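Long-range contact in response regulator ChrA (Corynebacterium diphtheriae, PDB 4YN8), which probably binds DNA as the transcription-regulating response regulator of a haem-sensing two-component system: residues 8-13 against 50-55. The protein carries 1 engineered substitution. Sequence-based numbering, arbitrary orientation.
With MG (magnesium ion), chain F; SO4 (sulfate ion), chain B.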
ATOM      1  N   VAL A   8     -18.203   3.580  18.118  1.00  9.05           N
ATOM      2  CA  VAL A   8     -17.012   3.621  17.291  1.00  8.78           C
ATOM      3  C   VAL A   8     -15.790   4.099  18.031  1.00  8.60           C
ATOM      4  O   VAL A   8     -15.882   5.077  18.785  1.00  9.76           O
ATOM      5  CB  VAL A   8     -17.269   4.507  16.084  1.00  9.00           C
ATOM      6  CG1 VAL A   8     -15.956   4.876  15.353  1.00  8.64           C
ATOM      7  CG2 VAL A   8     -18.239   3.785  15.163  1.00  9.66           C
ATOM      8  N   MET A   9     -14.675   3.441  17.788  1.00  8.79           N
ATOM      9  CA  MET A   9     -13.364   3.995  18.111  1.00  8.96           C
ATOM     10  C   MET A   9     -12.710   4.488  16.839  1.00  8.18           C
ATOM     11  O   MET A   9     -12.595   3.745  15.890  1.00  7.53           O
ATOM     12  CB  MET A   9     -12.434   3.003  18.773  1.00 10.81           C
ATOM     13  CG  MET A   9     -11.047   3.599  19.085  1.00 13.68           C
ATOM     14  SD  MET A   9     -10.201   2.523  20.279  1.00 21.56           S
ATOM     15  CE  MET A   9      -9.196   3.709  21.140  1.00 25.15           C
ATOM     16  N   LEU A  10     -12.319   5.747  16.849  1.00  7.93           N
ATOM     17  CA  LEU A  10     -11.796   6.427  15.662  1.00  8.29           C
ATOM     18  C   LEU A  10     -10.340   6.718  15.893  1.00  8.35           C
ATOM     19  O   LEU A  10      -9.997   7.384  16.870  1.00  8.77           O
ATOM     20  CB  LEU A  10     -12.542   7.742  15.480  1.00  8.79           C
ATOM     21  CG  LEU A  10     -12.022   8.668  14.377  1.00  9.14           C
ATOM     22  CD1 LEU A  10     -12.200   7.964  13.054  1.00  9.56           C
ATOM     23  CD2 LEU A  10     -12.828   9.941  14.428  1.00  9.94           C
ATOM     24  N   ILE A  11      -9.492   6.272  14.979  1.00  8.83           N
ATOM     25  CA  ILE A  11      -8.036   6.303  15.148  1.00  8.44           C
ATOM     26  C   ILE A  11      -7.422   7.008  13.946  1.00  9.35           C
ATOM     27  O   ILE A  11      -7.700   6.637  12.793  1.00  9.44           O
ATOM     28  CB  ILE A  11      -7.499   4.891  15.252  1.00  8.92           C
ATOM     29  CG1 ILE A  11      -8.244   4.156  16.368  1.00  9.76           C
ATOM     30  CG2 ILE A  11      -5.990   4.902  15.541  1.00  8.96           C
ATOM     31  CD1 ILE A  11      -7.662   2.804  16.716  1.00 10.72           C
ATOM     32  N   ASP A  12      -6.631   8.041  14.219  1.00  8.77           N
ATOM     33  CA  ASP A  12      -5.944   8.801  13.168  1.00 10.31           C
ATOM     34  C   ASP A  12      -4.898   9.636  13.871  1.00  9.56           C
ATOM     35  O   ASP A  12      -5.204  10.271  14.886  1.00 10.03           O
ATOM     36  CB  ASP A  12      -6.959   9.717  12.450  1.00 11.66           C
ATOM     37  CG  ASP A  12      -6.396  10.420  11.231  1.00 13.95           C
ATOM     38  OD1 ASP A  12      -5.186  10.765  11.142  1.00 13.07           O
ATOM     39  OD2 ASP A  12      -7.239  10.628  10.328  1.00 19.76           O
ATOM     40  N   ASP A  13      -3.710   9.690  13.293  1.00 10.22           N
ATOM     41  CA  ASP A  13      -2.609  10.446  13.908  0.50 11.11           C
ATOM     42  C   ASP A  13      -2.708  11.942  13.697  1.00 11.87           C
ATOM     43  O   ASP A  13      -1.915  12.722  14.303  1.00 11.81           O
ATOM     44  CB  ASP A  13      -1.279   9.976  13.369  0.50 11.41           C
ATOM     45  CG  ASP A  13      -0.095  10.560  14.142  0.50 13.18           C
ATOM     46  OD1 ASP A  13      -0.128  10.536  15.392  0.50 12.30           O
ATOM     47  OD2 ASP A  13       0.845  11.019  13.470  0.50 14.59           O
ATOM     48  N   VAL A  50     -17.054  -1.032  16.452  1.00  8.22           N
ATOM     49  CA  VAL A  50     -16.334  -0.881  15.182  1.00  7.88           C
ATOM     50  C   VAL A  50     -15.106   0.001  15.442  1.00  7.36           C
ATOM     51  O   VAL A  50     -15.234   1.035  16.092  1.00  7.33           O
ATOM     52  CB  VAL A  50     -17.248  -0.200  14.131  1.00  8.28           C
ATOM     53  CG1 VAL A  50     -16.455   0.056  12.882  1.00  8.94           C
ATOM     54  CG2 VAL A  50     -18.491  -1.081  13.778  1.00  8.84           C
ATOM     55  N   VAL A  51     -13.968  -0.401  14.922  1.00  7.03           N
ATOM     56  CA  VAL A  51     -12.814   0.450  14.876  1.00  7.11           C
ATOM     57  C   VAL A  51     -12.684   1.069  13.489  1.00  7.43           C
ATOM     58  O   VAL A  51     -12.674   0.322  12.470  1.00  8.12           O
ATOM     59  CB  VAL A  51     -11.515  -0.317  15.220  1.00  7.51           C
ATOM     60  CG1 VAL A  51     -10.295   0.536  14.982  1.00  7.72           C
ATOM     61  CG2 VAL A  51     -11.529  -0.829  16.649  1.00  7.48           C
ATOM     62  N   VAL A  52     -12.608   2.385  13.455  1.00  7.44           N
ATOM     63  CA  VAL A  52     -12.432   3.115  12.202  1.00  7.53           C
ATOM     64  C   VAL A  52     -11.033   3.703  12.254  1.00  8.55           C
ATOM     65  O   VAL A  52     -10.730   4.526  13.118  1.00  9.29           O
ATOM     66  CB  VAL A  52     -13.503   4.202  12.032  1.00  7.84           C
ATOM     67  CG1 VAL A  52     -13.264   5.030  10.774  1.00  8.29           C
ATOM     68  CG2 VAL A  52     -14.898   3.578  12.027  1.00  8.20           C
ATOM     69  N   THR A  53     -10.164   3.294  11.321  1.00  8.69           N
ATOM     70  CA  THR A  53      -8.748   3.671  11.410  1.00  9.36           C
ATOM     71  C   THR A  53      -8.166   4.095  10.060  1.00  9.80           C
ATOM     72  O   THR A  53      -8.629   3.641   9.065  1.00 10.75           O
ATOM     73  CB  THR A  53      -7.874   2.514  11.976  1.00  9.93           C
ATOM     74  OG1 THR A  53      -6.513   2.995  12.226  1.00 11.20           O
ATOM     75  CG2 THR A  53      -7.782   1.340  11.083  1.00 11.08           C
ATOM     76  N   ASP A  54      -7.259   5.074  10.174  1.00 10.39           N
ATOM     77  CA  ASP A  54      -6.207   5.508   9.247  0.52 12.13           C
ATOM     78  C   ASP A  54      -5.183   4.415   8.962  1.00 11.47           C
ATOM     79  O   ASP A  54      -5.048   3.474   9.756  1.00  9.89           O
ATOM     80  CB  ASP A  54      -5.442   6.597  10.145  0.52 12.43           C
ATOM     81  CG  ASP A  54      -4.727   7.586   9.406  0.52 15.21           C
ATOM     82  OD1 ASP A  54      -5.353   8.464   8.715  0.52 19.88           O
ATOM     83  OD2 ASP A  54      -3.499   7.596   9.582  0.52 15.60           O
ATOM     84  N   ILE A  55      -4.367   4.558   7.896  1.00 10.76           N
ATOM     85  CA  ILE A  55      -3.236   3.678   7.696  1.00 11.51           C
ATOM     86  C   ILE A  55      -1.944   4.242   8.330  1.00 13.22           C
ATOM     87  O   ILE A  55      -1.342   3.600   9.201  1.00 14.65           O
ATOM     88  CB  ILE A  55      -2.971   3.398   6.192  1.00 11.50           C
ATOM     89  CG1 ILE A  55      -4.220   2.900   5.499  1.00 12.17           C
ATOM     90  CG2 ILE A  55      -1.757   2.515   6.035  1.00 11.88           C
ATOM     91  CD1 ILE A  55      -4.056   2.787   3.994  1.00 13.06           C
TER
HETATM   92 MG    MG F 204      -4.150  10.304   9.343  1.00 18.98          MG
HETATM   93  S   SO4 B 200      -3.907   7.383   5.163  0.89 25.27           S
HETATM   94  O1  SO4 B 200      -4.774   8.482   4.698  0.89 23.34           O
HETATM   95  O2  SO4 B 200      -2.763   7.264   4.257  0.89 34.22           O
HETATM   96  O3  SO4 B 200      -3.340   7.499   6.530  0.89 27.99           O
HETATM   97  O4  SO4 B 200      -4.684   6.063   5.148  0.89 27.38           O
HETATM   98  O   HOH W   1      -3.185   9.882   7.648  1.00 17.47           O
HETATM   99  O   HOH W   2      -3.223   8.806  10.652  0.50  5.31           O
HETATM  100  O   HOH W   3      -5.552  11.680   8.731  1.00 18.37           O
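Met-9 and Ile-11 hydrogen-bond to Val-50, Val-52 and Asp-54 in the parallel sheet of a CheY-like receiver domain, at the C-terminal ends of whose strands the acidic magnesium site lies. Met-9 N donates to Val-50 O (3.0 Å), and Met-9 O accepts Val-52 N in a nearly straight bond (N-H...O 173°). Ile-11 repeats the pattern with Val-52 O and Asp-54 N (3.1 Å from Ile-11 O). Beta-branched Val, Ile and Thr suit this extended backbone and fill both faces. On one, Val-52 is wedged between two neighbours, its CG2 meeting Val-8 CG1 at 3.7 Å and its CG1 meeting Leu-10 CD1. On the other, Ile-11 reaches back through CD1 to Val-51 CG1 (3.9 Å), while helix 62-72 packs on Ile-11, Val-51 and Thr-53. Thr-53 OG1, anti to its backbone N (chi1 -172°), lies against Ile-11 CB and donates to Asp-54 O. After Ile-11 and Thr-53 the carboxylates of Asp-12 and Asp-54, probably the phospho-acceptor, stack with planes 28° apart in one of two Asp-54 conformers; Asp-54 OD1 also accepts a hydrogen bond from Lys-103. His-14 and three waters complete the site, where magnesium lies 2.1 Å from Asp-12 OD1 and 2.3 Å from Asp-54 OD1.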